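Local coordinates for citrinin polyketide synthase (Monascus purpureus, PDB 5MPT), which builds the keto-aldehyde precursor of the mycotoxin citrinin from malonyl-CoA units, this chain being its C-methyltransferase (CMeT) domain, at residues A[60-65]-A[148-153]; A[161-166]-A[171-176]; A[46-51]-A[137-142]. All coordinates share one frame; numbering follows the deposited sequence.

Interaction 1 (A[60-65]-A[148-153])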
ATOM      1  N   PHE A  60      24.982  -9.668  -0.082  1.00 25.08           N
ATOM      2  CA  PHE A  60      25.582 -10.707   0.735  1.00 24.54           C
ATOM      3  C   PHE A  60      27.064 -10.880   0.407  1.00 24.05           C
ATOM      4  O   PHE A  60      27.921 -10.962   1.309  1.00 23.23           O
ATOM      5  CB  PHE A  60      24.799 -11.993   0.496  1.00 26.61           C
ATOM      6  CG  PHE A  60      23.635 -12.158   1.404  1.00 25.59           C
ATOM      7  CD1 PHE A  60      22.862 -11.064   1.786  1.00 23.62           C
ATOM      8  CD2 PHE A  60      23.310 -13.405   1.901  1.00 27.32           C
ATOM      9  CE1 PHE A  60      21.811 -11.216   2.653  1.00 23.60           C
ATOM     10  CE2 PHE A  60      22.231 -13.552   2.764  1.00 25.06           C
ATOM     11  CZ  PHE A  60      21.498 -12.472   3.139  1.00 23.57           C
ATOM     12  N   GLU A  61      27.390 -10.900  -0.880  1.00 24.38           N
ATOM     13  CA  GLU A  61      28.780 -10.976  -1.314  1.00 28.64           C
ATOM     14  C   GLU A  61      29.579  -9.796  -0.747  1.00 27.81           C
ATOM     15  O   GLU A  61      30.687  -9.963  -0.193  1.00 25.44           O
ATOM     16  CB  GLU A  61      28.781 -11.006  -2.859  1.00 36.45           C
ATOM     17  CG  GLU A  61      29.950 -11.695  -3.593  1.00 47.14           C
ATOM     18  CD  GLU A  61      30.208 -13.131  -3.148  1.00 51.95           C
ATOM     19  OE1 GLU A  61      31.173 -13.330  -2.394  1.00 55.24           O
ATOM     20  OE2 GLU A  61      29.457 -14.049  -3.540  1.00 50.18           O
ATOM     21  N   GLN A  62      29.008  -8.594  -0.861  1.00 28.17           N
ATOM     22  CA  GLN A  62      29.626  -7.390  -0.316  1.00 26.82           C
ATOM     23  C   GLN A  62      29.838  -7.486   1.186  1.00 25.83           C
ATOM     24  O   GLN A  62      30.833  -6.957   1.711  1.00 28.23           O
ATOM     25  CB  GLN A  62      28.757  -6.180  -0.661  1.00 27.56           C
ATOM     26  CG  GLN A  62      28.772  -5.885  -2.154  1.00 28.34           C
ATOM     27  CD  GLN A  62      27.656  -4.923  -2.559  1.00 28.64           C
ATOM     28  OE1 GLN A  62      26.883  -4.435  -1.726  1.00 29.77           O
ATOM     29  NE2 GLN A  62      27.591  -4.635  -3.838  1.00 27.95           N
ATOM     30  N   LEU A  63      28.949  -8.183   1.890  1.00 26.13           N
ATOM     31  CA  LEU A  63      29.047  -8.329   3.335  1.00 26.28           C
ATOM     32  C   LEU A  63      29.826  -9.572   3.750  1.00 27.43           C
ATOM     33  O   LEU A  63      29.772  -9.958   4.918  1.00 27.45           O
ATOM     34  CB  LEU A  63      27.637  -8.345   3.946  1.00 25.45           C
ATOM     35  CG  LEU A  63      26.931  -6.996   3.788  1.00 25.67           C
ATOM     36  CD1 LEU A  63      25.454  -7.082   4.148  1.00 25.27           C
ATOM     37  CD2 LEU A  63      27.633  -5.933   4.669  1.00 27.96           C
ATOM     38  N   GLY A  64      30.525 -10.219   2.822  1.00 27.97           N
ATOM     39  CA  GLY A  64      31.416 -11.305   3.170  1.00 29.00           C
ATOM     40  C   GLY A  64      30.805 -12.684   3.150  1.00 28.00           C
ATOM     41  O   GLY A  64      31.434 -13.626   3.650  1.00 28.86           O
ATOM     42  N   CYS A  65      29.613 -12.830   2.570  1.00 26.24           N
ATOM     43  CA  CYS A  65      28.969 -14.125   2.382  1.00 26.51           C
ATOM     44  C   CYS A  65      29.154 -14.568   0.945  1.00 28.27           C
ATOM     45  O   CYS A  65      28.502 -14.004   0.044  1.00 28.71           O
ATOM     46  CB  CYS A  65      27.478 -14.060   2.711  1.00 26.73           C
ATOM     47  SG  CYS A  65      26.689 -15.676   2.677  1.00 29.62           S
ATOM     48  N   LYS A 148      21.805  -0.408  -3.021  1.00 25.33           N
ATOM     49  CA  LYS A 148      22.465   0.054  -1.810  1.00 26.35           C
ATOM     50  C   LYS A 148      22.060  -0.796  -0.609  1.00 25.24           C
ATOM     51  O   LYS A 148      22.056  -0.320   0.529  1.00 24.59           O
ATOM     52  CB  LYS A 148      22.152   1.528  -1.537  1.00 30.82           C
ATOM     53  CG  LYS A 148      22.378   2.478  -2.705  1.00 40.63           C
ATOM     54  CD  LYS A 148      23.783   3.030  -2.800  1.00 52.39           C
ATOM     55  CE  LYS A 148      23.877   4.065  -3.927  1.00 61.72           C
ATOM     56  NZ  LYS A 148      23.534   3.498  -5.281  1.00 65.63           N
ATOM     57  N   PHE A 149      21.732  -2.063  -0.851  1.00 25.52           N
ATOM     58  CA  PHE A 149      21.098  -2.880   0.179  1.00 22.95           C
ATOM     59  C   PHE A 149      22.051  -3.194   1.319  1.00 21.75           C
ATOM     60  O   PHE A 149      21.664  -3.123   2.490  1.00 23.98           O
ATOM     61  CB  PHE A 149      20.562  -4.174  -0.429  1.00 22.21           C
ATOM     62  CG  PHE A 149      19.652  -4.924   0.485  1.00 25.45           C
ATOM     63  CD1 PHE A 149      18.370  -4.468   0.702  1.00 27.69           C
ATOM     64  CD2 PHE A 149      20.054  -6.083   1.110  1.00 25.58           C
ATOM     65  CE1 PHE A 149      17.519  -5.128   1.548  1.00 26.74           C
ATOM     66  CE2 PHE A 149      19.202  -6.758   1.965  1.00 25.89           C
ATOM     67  CZ  PHE A 149      17.912  -6.281   2.156  1.00 25.01           C
ATOM     68  N   ALA A 150      23.296  -3.559   1.009  1.00 22.75           N
ATOM     69  CA  ALA A 150      24.263  -3.813   2.069  1.00 24.64           C
ATOM     70  C   ALA A 150      24.492  -2.553   2.893  1.00 26.72           C
ATOM     71  O   ALA A 150      24.515  -2.600   4.137  1.00 25.61           O
ATOM     72  CB  ALA A 150      25.574  -4.343   1.470  1.00 25.11           C
ATOM     73  N   ASP A 151      24.635  -1.404   2.229  1.00 27.65           N
ATOM     74  CA  ASP A 151      24.807  -0.162   2.981  1.00 27.77           C
ATOM     75  C   ASP A 151      23.612   0.126   3.887  1.00 25.02           C
ATOM     76  O   ASP A 151      23.794   0.604   5.017  1.00 24.98           O
ATOM     77  CB  ASP A 151      25.058   1.006   2.030  1.00 32.46           C
ATOM     78  CG  ASP A 151      26.465   1.024   1.509  1.00 35.77           C
ATOM     79  OD1 ASP A 151      27.240   0.137   1.933  1.00 35.21           O
ATOM     80  OD2 ASP A 151      26.796   1.918   0.702  1.00 38.56           O
ATOM     81  N   CYS A 152      22.380  -0.137   3.416  1.00 24.43           N
ATOM     82  CA  CYS A 152      21.194   0.128   4.234  1.00 24.30           C
ATOM     83  C   CYS A 152      21.121  -0.795   5.442  1.00 22.94           C
ATOM     84  O   CYS A 152      20.905  -0.334   6.565  1.00 24.18           O
ATOM     85  CB  CYS A 152      19.902  -0.006   3.405  1.00 27.75           C
ATOM     86  SG  CYS A 152      19.654   1.335   2.271  1.00 28.29           S
ATOM     87  N   ILE A 153      21.281  -2.105   5.249  1.00 22.08           N
ATOM     88  CA  ILE A 153      21.046  -2.971   6.390  1.00 20.62           C
ATOM     89  C   ILE A 153      22.131  -2.825   7.442  1.00 21.74           C
ATOM     90  O   ILE A 153      21.879  -3.167   8.595  1.00 21.42           O
ATOM     91  CB  ILE A 153      20.889  -4.445   6.006  1.00 18.85           C
ATOM     92  CG1 ILE A 153      22.122  -5.017   5.343  1.00 20.89           C
ATOM     93  CG2 ILE A 153      19.652  -4.618   5.014  1.00 18.97           C
ATOM     94  CD1 ILE A 153      21.982  -6.508   4.990  1.00 24.25           C
TER
HETATM   95  O   HOH W   1      24.330  -3.835  -1.736  1.00 23.93           O
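L63 and Q62, at the C-terminal end of helix 40-62, meet A150 and I153 in the short helix 149-154, and the contact divides into an apolar part and a water bridge. The apolar part belongs to L63. Its CG lies 3.8 Å from the methyl CB of A150, and its CD1 meets CD1 of I153 at 3.6 Å. I153 chi1 of 61° puts CG1 between its backbone N and carbonyl carbon and sends CD1 to L63, while its other branch, CG2, lies 3.7 Å above the plane of the F149 ring, displaced toward its rim.

The polar part runs through one water. It donates to Q62 OE1 at 2.6 Å and accepts from A150 N at 2.9 Å, an amide in the first turn of helix 149-154. The same Q62 OE1 passes 3.5 Å from A150 CB.

Within 60-65, part of the region matching the methyltransferase helix-turn-helix family, a Schellman motif ends the helix, with C65 N bonded to F60 O at 2.8 Å and G64, at positive phi, as C-prime residue. Helix end thus packs on helix start, away from the active site: L63, A150 and I153 supply the apolar cohesion, no direct hydrogen bond crosses, and one water carries the polar link.

Interaction 2 (A[161-166]-A[171-176])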
ATOM      1  N   GLN A 161      15.950   7.852   3.758  1.00 35.31           N
ATOM      2  CA  GLN A 161      16.713   8.927   3.130  1.00 41.12           C
ATOM      3  C   GLN A 161      16.914   8.669   1.634  1.00 41.29           C
ATOM      4  O   GLN A 161      16.770   9.584   0.815  1.00 41.06           O
ATOM      5  CB  GLN A 161      18.056   9.094   3.854  1.00 49.04           C
ATOM      6  CG  GLN A 161      18.790  10.392   3.534  1.00 59.71           C
ATOM      7  CD  GLN A 161      19.370  10.418   2.127  1.00 72.39           C
ATOM      8  OE1 GLN A 161      19.857   9.403   1.621  1.00 76.86           O
ATOM      9  NE2 GLN A 161      19.316  11.582   1.485  1.00 77.64           N
ATOM     10  N   LEU A 162      17.243   7.433   1.251  1.00 41.77           N
ATOM     11  CA  LEU A 162      17.488   7.150  -0.166  1.00 42.19           C
ATOM     12  C   LEU A 162      16.280   7.473  -1.016  1.00 40.82           C
ATOM     13  O   LEU A 162      16.405   8.026  -2.118  1.00 41.27           O
ATOM     14  CB  LEU A 162      17.841   5.680  -0.372  1.00 45.08           C
ATOM     15  CG  LEU A 162      19.270   5.228  -0.121  1.00 48.77           C
ATOM     16  CD1 LEU A 162      19.348   3.783  -0.537  1.00 45.98           C
ATOM     17  CD2 LEU A 162      20.285   6.077  -0.880  1.00 55.18           C
ATOM     18  N   ILE A 163      15.103   7.082  -0.543  1.00 37.65           N
ATOM     19  CA  ILE A 163      13.889   7.233  -1.322  1.00 35.55           C
ATOM     20  C   ILE A 163      13.460   8.691  -1.367  1.00 38.85           C
ATOM     21  O   ILE A 163      13.160   9.238  -2.430  1.00 42.79           O
ATOM     22  CB  ILE A 163      12.789   6.340  -0.729  1.00 32.53           C
ATOM     23  CG1 ILE A 163      13.241   4.872  -0.739  1.00 31.75           C
ATOM     24  CG2 ILE A 163      11.488   6.574  -1.426  1.00 34.77           C
ATOM     25  CD1 ILE A 163      12.323   3.955   0.061  1.00 31.62           C
ATOM     26  N   PHE A 164      13.409   9.343  -0.210  1.00 38.98           N
ATOM     27  CA  PHE A 164      12.753  10.636  -0.110  1.00 36.11           C
ATOM     28  C   PHE A 164      13.720  11.799  -0.051  1.00 36.79           C
ATOM     29  O   PHE A 164      13.278  12.951  -0.106  1.00 37.94           O
ATOM     30  CB  PHE A 164      11.868  10.663   1.121  1.00 35.06           C
ATOM     31  CG  PHE A 164      10.760   9.659   1.077  1.00 36.97           C
ATOM     32  CD1 PHE A 164       9.607   9.920   0.373  1.00 39.17           C
ATOM     33  CD2 PHE A 164      10.885   8.446   1.735  1.00 38.87           C
ATOM     34  CE1 PHE A 164       8.578   8.997   0.333  1.00 40.97           C
ATOM     35  CE2 PHE A 164       9.862   7.518   1.691  1.00 40.04           C
ATOM     36  CZ  PHE A 164       8.712   7.794   0.994  1.00 40.32           C
ATOM     37  N   GLY A 165      15.009  11.526   0.079  1.00 38.48           N
ATOM     38  CA  GLY A 165      16.007  12.573   0.149  1.00 43.17           C
ATOM     39  C   GLY A 165      16.461  13.081  -1.193  1.00 45.74           C
ATOM     40  O   GLY A 165      17.145  14.105  -1.258  1.00 47.98           O
ATOM     41  N   SER A 166      16.083  12.394  -2.266  1.00 43.56           N
ATOM     42  CA  SER A 166      16.406  12.854  -3.591  1.00 44.84           C
ATOM     43  C   SER A 166      15.125  13.075  -4.376  1.00 47.81           C
ATOM     44  O   SER A 166      14.114  12.407  -4.133  1.00 46.42           O
ATOM     45  CB  SER A 166      17.299  11.849  -4.330  1.00 44.01           C
ATOM     46  OG  SER A 166      16.557  10.746  -4.816  1.00 44.01           O
ATOM     47  N   GLU A 171      10.112  11.222  -7.026  1.00 34.27           N
ATOM     48  CA  GLU A 171       9.306  11.079  -8.232  1.00 36.67           C
ATOM     49  C   GLU A 171       8.902   9.631  -8.445  1.00 32.64           C
ATOM     50  O   GLU A 171       7.753   9.345  -8.802  1.00 32.52           O
ATOM     51  CB  GLU A 171      10.063  11.589  -9.450  1.00 44.54           C
ATOM     52  CG  GLU A 171       9.169  11.860 -10.630  1.00 53.12           C
ATOM     53  CD  GLU A 171       9.945  12.246 -11.873  1.00 62.73           C
ATOM     54  OE1 GLU A 171      10.866  11.495 -12.252  1.00 66.64           O
ATOM     55  OE2 GLU A 171       9.629  13.299 -12.467  1.00 66.04           O
ATOM     56  N   ILE A 172       9.827   8.704  -8.222  1.00 29.19           N
ATOM     57  CA  ILE A 172       9.523   7.293  -8.427  1.00 28.24           C
ATOM     58  C   ILE A 172       8.415   6.849  -7.483  1.00 27.43           C
ATOM     59  O   ILE A 172       7.479   6.150  -7.890  1.00 26.88           O
ATOM     60  CB  ILE A 172      10.793   6.445  -8.249  1.00 30.35           C
ATOM     61  CG1 ILE A 172      11.760   6.705  -9.399  1.00 31.59           C
ATOM     62  CG2 ILE A 172      10.462   4.951  -8.144  1.00 31.05           C
ATOM     63  CD1 ILE A 172      13.155   6.104  -9.194  1.00 31.71           C
ATOM     64  N   VAL A 173       8.504   7.232  -6.218  1.00 28.32           N
ATOM     65  CA  VAL A 173       7.560   6.700  -5.247  1.00 30.10           C
ATOM     66  C   VAL A 173       6.168   7.295  -5.469  1.00 27.33           C
ATOM     67  O   VAL A 173       5.155   6.594  -5.327  1.00 27.18           O
ATOM     68  CB  VAL A 173       8.102   6.907  -3.820  1.00 36.82           C
ATOM     69  CG1 VAL A 173       8.131   8.375  -3.472  1.00 40.75           C
ATOM     70  CG2 VAL A 173       7.269   6.111  -2.843  1.00 40.09           C
ATOM     71  N   THR A 174       6.089   8.578  -5.859  1.00 26.64           N
ATOM     72  CA  THR A 174       4.827   9.153  -6.309  1.00 25.90           C
ATOM     73  C   THR A 174       4.250   8.356  -7.467  1.00 22.80           C
ATOM     74  O   THR A 174       3.056   8.041  -7.487  1.00 22.08           O
ATOM     75  CB  THR A 174       5.032  10.602  -6.751  1.00 32.54           C
ATOM     76  OG1 THR A 174       5.452  11.388  -5.638  1.00 36.80           O
ATOM     77  CG2 THR A 174       3.751  11.176  -7.332  1.00 34.88           C
ATOM     78  N   ASP A 175       5.086   8.041  -8.457  1.00 25.08           N
ATOM     79  CA  ASP A 175       4.600   7.297  -9.611  1.00 26.57           C
ATOM     80  C   ASP A 175       4.160   5.898  -9.207  1.00 24.22           C
ATOM     81  O   ASP A 175       3.176   5.380  -9.733  1.00 22.89           O
ATOM     82  CB  ASP A 175       5.681   7.230 -10.687  1.00 32.30           C
ATOM     83  CG  ASP A 175       5.823   8.523 -11.454  1.00 35.20           C
ATOM     84  OD1 ASP A 175       5.003   9.435 -11.233  1.00 34.97           O
ATOM     85  OD2 ASP A 175       6.743   8.617 -12.299  1.00 37.95           O
ATOM     86  N   VAL A 176       4.860   5.283  -8.254  1.00 22.18           N
ATOM     87  CA  VAL A 176       4.424   3.987  -7.729  1.00 22.75           C
ATOM     88  C   VAL A 176       3.007   4.110  -7.173  1.00 20.64           C
ATOM     89  O   VAL A 176       2.120   3.307  -7.498  1.00 21.36           O
ATOM     90  CB  VAL A 176       5.412   3.472  -6.666  1.00 22.59           C
ATOM     91  CG1 VAL A 176       4.850   2.242  -5.891  1.00 21.44           C
ATOM     92  CG2 VAL A 176       6.759   3.121  -7.319  1.00 24.44           C
TER
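Beside the contact of F164 and I163 with V173, the hydroxyl S166 OG is held by two groups: it is hydrogen-bonded to the backbone N of G169 and more weakly to E168 OE2. S166 is the N-cap of helix 167-178, so its side chain closes the start of the helix that carries V173 back to the end of helix 159-164. A second polar tie spans the same turn, F164 O being hydrogen-bonded to R170 NH1, and within 161-166 the amide of G165 bonds to Q161 O at 2.7 Å.

The contact proper is apolar. V173 reaches across with two of its atoms. CB stands 4.2 Å from I163 CG2, and CG1 lies 3.9 Å from F164 CE1, coming at the ring obliquely. V173 chi1 of 68° lodges CG1 between the backbone N and the carbonyl carbon, which brings it to F164 CE1. Both I163 and F164 cross V173 at about a right angle. I163 CG2 also sits 3.6 Å above the F164 ring, over the centre, and so one methyl both covers an aromatic face and touches the valine.

Beyond this cluster, I163 packs on I326 and L330. The side chain of V173 is about 4 Å from that of Y177, an active-site residue for methyl transfer one helical turn later. Bound S-adenosyl-L-homocysteine is about 7 Å from the side chain of V173. The chemistry implies a division of labour: a serine N-cap and an arginine-to-carbonyl bond tie the turn, while three apolar side chains pack the two helices together one turn before the active-site tyrosine, consistent with a steady position for that turn.

Interaction 3 (A[46-51]-A[137-142])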
ATOM      1  N   PRO A  46       7.364 -12.434 -10.941  1.00 25.34           N
ATOM      2  CA  PRO A  46       8.564 -13.284 -10.894  1.00 28.58           C
ATOM      3  C   PRO A  46       9.801 -12.542 -11.340  1.00 27.05           C
ATOM      4  O   PRO A  46      10.896 -12.809 -10.823  1.00 28.64           O
ATOM      5  CB  PRO A  46       8.198 -14.454 -11.816  1.00 32.73           C
ATOM      6  CG  PRO A  46       6.669 -14.501 -11.724  1.00 32.62           C
ATOM      7  CD  PRO A  46       6.255 -13.069 -11.673  1.00 29.06           C
ATOM      8  N   ARG A  47       9.647 -11.546 -12.214  1.00 24.87           N
ATOM      9  CA  ARG A  47      10.819 -10.835 -12.703  1.00 25.63           C
ATOM     10  C   ARG A  47      11.283  -9.822 -11.670  1.00 25.03           C
ATOM     11  O   ARG A  47      12.486  -9.663 -11.443  1.00 24.28           O
ATOM     12  CB  ARG A  47      10.534 -10.148 -14.037  1.00 30.03           C
ATOM     13  CG  ARG A  47      10.211 -11.141 -15.128  1.00 33.97           C
ATOM     14  CD  ARG A  47       9.911 -10.466 -16.459  1.00 36.28           C
ATOM     15  NE  ARG A  47      11.109  -9.904 -17.057  1.00 36.36           N
ATOM     16  CZ  ARG A  47      11.153  -9.317 -18.249  1.00 36.35           C
ATOM     17  NH1 ARG A  47      10.048  -9.201 -18.985  1.00 34.86           N
ATOM     18  NH2 ARG A  47      12.321  -8.859 -18.709  1.00 37.53           N
ATOM     19  N   SER A  48      10.352  -9.136 -11.016  1.00 24.90           N
ATOM     20  CA  SER A  48      10.774  -8.223  -9.967  1.00 23.28           C
ATOM     21  C   SER A  48      11.333  -8.983  -8.764  1.00 23.26           C
ATOM     22  O   SER A  48      12.277  -8.519  -8.128  1.00 22.10           O
ATOM     23  CB  SER A  48       9.609  -7.304  -9.567  1.00 24.54           C
ATOM     24  OG  SER A  48       8.490  -8.014  -9.077  1.00 23.00           O
ATOM     25  N   THR A  49      10.779 -10.164  -8.460  1.00 24.24           N
ATOM     26  CA  THR A  49      11.320 -10.976  -7.373  1.00 23.66           C
ATOM     27  C   THR A  49      12.726 -11.438  -7.712  1.00 23.36           C
ATOM     28  O   THR A  49      13.624 -11.432  -6.848  1.00 25.52           O
ATOM     29  CB  THR A  49      10.405 -12.182  -7.110  1.00 23.44           C
ATOM     30  OG1 THR A  49       9.110 -11.729  -6.708  1.00 24.88           O
ATOM     31  CG2 THR A  49      10.984 -13.077  -6.006  1.00 23.49           C
ATOM     32  N   GLU A  50      12.934 -11.799  -8.971  1.00 23.80           N
ATOM     33  CA  GLU A  50      14.272 -12.182  -9.416  1.00 26.12           C
ATOM     34  C   GLU A  50      15.270 -11.044  -9.222  1.00 24.70           C
ATOM     35  O   GLU A  50      16.426 -11.272  -8.839  1.00 24.83           O
ATOM     36  CB  GLU A  50      14.212 -12.605 -10.873  1.00 29.58           C
ATOM     37  CG  GLU A  50      15.567 -12.894 -11.499  1.00 34.08           C
ATOM     38  CD  GLU A  50      15.431 -13.342 -12.925  1.00 39.03           C
ATOM     39  OE1 GLU A  50      15.127 -12.497 -13.799  1.00 39.24           O
ATOM     40  OE2 GLU A  50      15.586 -14.554 -13.158  1.00 42.40           O
ATOM     41  N   LEU A  51      14.868  -9.825  -9.559  1.00 24.02           N
ATOM     42  CA  LEU A  51      15.736  -8.672  -9.373  1.00 24.02           C
ATOM     43  C   LEU A  51      16.035  -8.445  -7.892  1.00 25.37           C
ATOM     44  O   LEU A  51      17.175  -8.155  -7.521  1.00 25.86           O
ATOM     45  CB  LEU A  51      15.085  -7.444 -10.005  1.00 23.03           C
ATOM     46  CG  LEU A  51      15.736  -6.066  -9.901  1.00 23.87           C
ATOM     47  CD1 LEU A  51      17.127  -6.089 -10.561  1.00 24.49           C
ATOM     48  CD2 LEU A  51      14.831  -5.013 -10.534  1.00 26.54           C
ATOM     49  N   ALA A 137       7.883   2.024 -12.382  1.00 23.75           N
ATOM     50  CA  ALA A 137       8.217   2.786 -11.185  1.00 24.63           C
ATOM     51  C   ALA A 137       8.696   1.881 -10.055  1.00 23.63           C
ATOM     52  O   ALA A 137       9.681   2.195  -9.397  1.00 21.77           O
ATOM     53  CB  ALA A 137       7.018   3.639 -10.744  1.00 26.64           C
ATOM     54  N   GLU A 138       7.993   0.775  -9.784  1.00 23.28           N
ATOM     55  CA  GLU A 138       8.376  -0.077  -8.666  1.00 23.51           C
ATOM     56  C   GLU A 138       9.652  -0.836  -8.953  1.00 24.33           C
ATOM     57  O   GLU A 138      10.356  -1.239  -8.018  1.00 26.02           O
ATOM     58  CB  GLU A 138       7.284  -1.080  -8.322  1.00 21.95           C
ATOM     59  CG  GLU A 138       6.841  -1.971  -9.458  1.00 21.45           C
ATOM     60  CD  GLU A 138       5.554  -1.491 -10.076  1.00 21.36           C
ATOM     61  OE1 GLU A 138       5.464  -0.263 -10.334  1.00 20.48           O
ATOM     62  OE2 GLU A 138       4.690  -2.353 -10.312  1.00 22.00           O
ATOM     63  N   HIS A 139       9.956  -1.048 -10.221  1.00 22.53           N
ATOM     64  CA  HIS A 139      11.211  -1.711 -10.577  1.00 22.55           C
ATOM     65  C   HIS A 139      12.393  -0.768 -10.421  1.00 23.50           C
ATOM     66  O   HIS A 139      13.461  -1.177  -9.939  1.00 26.23           O
ATOM     67  CB  HIS A 139      11.063  -2.253 -11.996  1.00 24.31           C
ATOM     68  CG  HIS A 139       9.969  -3.254 -12.092  1.00 22.95           C
ATOM     69  ND1 HIS A 139       9.202  -3.436 -13.227  1.00 22.50           N
ATOM     70  CD2 HIS A 139       9.458  -4.086 -11.155  1.00 22.91           C
ATOM     71  CE1 HIS A 139       8.304  -4.373 -12.992  1.00 22.74           C
ATOM     72  NE2 HIS A 139       8.421  -4.769 -11.738  1.00 23.72           N
ATOM     73  N   LYS A 140      12.216   0.497 -10.801  1.00 22.45           N
ATOM     74  CA  LYS A 140      13.238   1.492 -10.527  1.00 23.33           C
ATOM     75  C   LYS A 140      13.443   1.647  -9.025  1.00 24.73           C
ATOM     76  O   LYS A 140      14.590   1.750  -8.560  1.00 27.30           O
ATOM     77  CB  LYS A 140      12.856   2.834 -11.147  1.00 25.53           C
ATOM     78  CG  LYS A 140      12.734   2.861 -12.656  1.00 28.59           C
ATOM     79  CD  LYS A 140      12.415   4.285 -13.118  1.00 32.63           C
ATOM     80  CE  LYS A 140      12.213   4.395 -14.613  1.00 41.72           C
ATOM     81  NZ  LYS A 140      11.487   5.670 -14.943  1.00 49.70           N
ATOM     82  N   LEU A 141      12.351   1.686  -8.251  1.00 25.18           N
ATOM     83  CA  LEU A 141      12.491   1.779  -6.805  1.00 23.06           C
ATOM     84  C   LEU A 141      13.209   0.558  -6.252  1.00 23.46           C
ATOM     85  O   LEU A 141      13.998   0.667  -5.306  1.00 25.51           O
ATOM     86  CB  LEU A 141      11.126   1.936  -6.144  1.00 23.07           C
ATOM     87  CG  LEU A 141      11.090   2.451  -4.698  1.00 24.71           C
ATOM     88  CD1 LEU A 141      11.682   3.840  -4.600  1.00 26.24           C
ATOM     89  CD2 LEU A 141       9.664   2.427  -4.224  1.00 25.02           C
ATOM     90  N   THR A 142      12.930  -0.617  -6.819  1.00 25.50           N
ATOM     91  CA  THR A 142      13.583  -1.839  -6.365  1.00 25.32           C
ATOM     92  C   THR A 142      15.108  -1.730  -6.493  1.00 24.59           C
ATOM     93  O   THR A 142      15.863  -2.097  -5.569  1.00 24.47           O
ATOM     94  CB  THR A 142      13.035  -3.014  -7.177  1.00 25.42           C
ATOM     95  OG1 THR A 142      11.671  -3.254  -6.798  1.00 24.63           O
ATOM     96  CG2 THR A 142      13.863  -4.289  -6.957  1.00 24.08           C
TER
HETATM   97  O   HOH W   2       6.766  -6.330 -10.196  1.00 20.73           O
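S48 faces H139, and one helical turn further on L51 faces T142, in a side-by-side pairing of helices in the helical part of the CMeT domain. The segments of helix 40-62 and helix 136-146 run nearly parallel, 12° apart, with axes 10.4 Å from each other at closest approach.

S48 CB meets the imidazole of H139 obliquely, near CD2 and 3.5 Å from H139 NE2. With CG of H139 anti to its carbonyl carbon (chi1 -61°), the ring extends into the gap between the helices. A water in the ring plane sits at its edge, 2.7 Å from H139 NE2, and makes a second bond of 2.7 Å to S48 OG. That hydroxyl is also hydrogen-bonded to M45 O in its own helix, which probably limits its rotation. One face of the imidazole is covered by E138 CG, 3.7 Å above the plane and toward the rim; the carboxylate beyond is hydrogen-bonded to S180 OG and Y40 OH.

L51 and T142 cross obliquely, branch against branch: L51 CD2 meets T142 CG2 at 3.8 Å. The threonine offers its methyl to the leucine while its hydroxyl is engaged within its own helix. T142 OG1 donates to E138 O at 2.7 Å, tilted 24° from the carbonyl plane, while T142 N reaches the same oxygen from the opposite face.

All three contacts pack helices of the CMeT domain, and interaction 2 lies next to the S-adenosyl-L-homocysteine site. Interactions 1 and 3 share helix 40-62, their centres 18 Å apart, and on the other side they use the consecutive helices 149-154 and 136-146. Interaction 1 touches interaction 2 through L162, whose CD1 lies 3.7 Å from both K148 CB and C152 SG. Interaction 3 meets interaction 2 along helix 167-178, where V176 CG2 packs 3.5 Å from A137 CB. Through V173, interaction 2 adjoins the active-site Y177, and the side chain of V173 is about 12 Å from that of H289, also catalytic; interactions 1 and 3 lie away from the annotated sites.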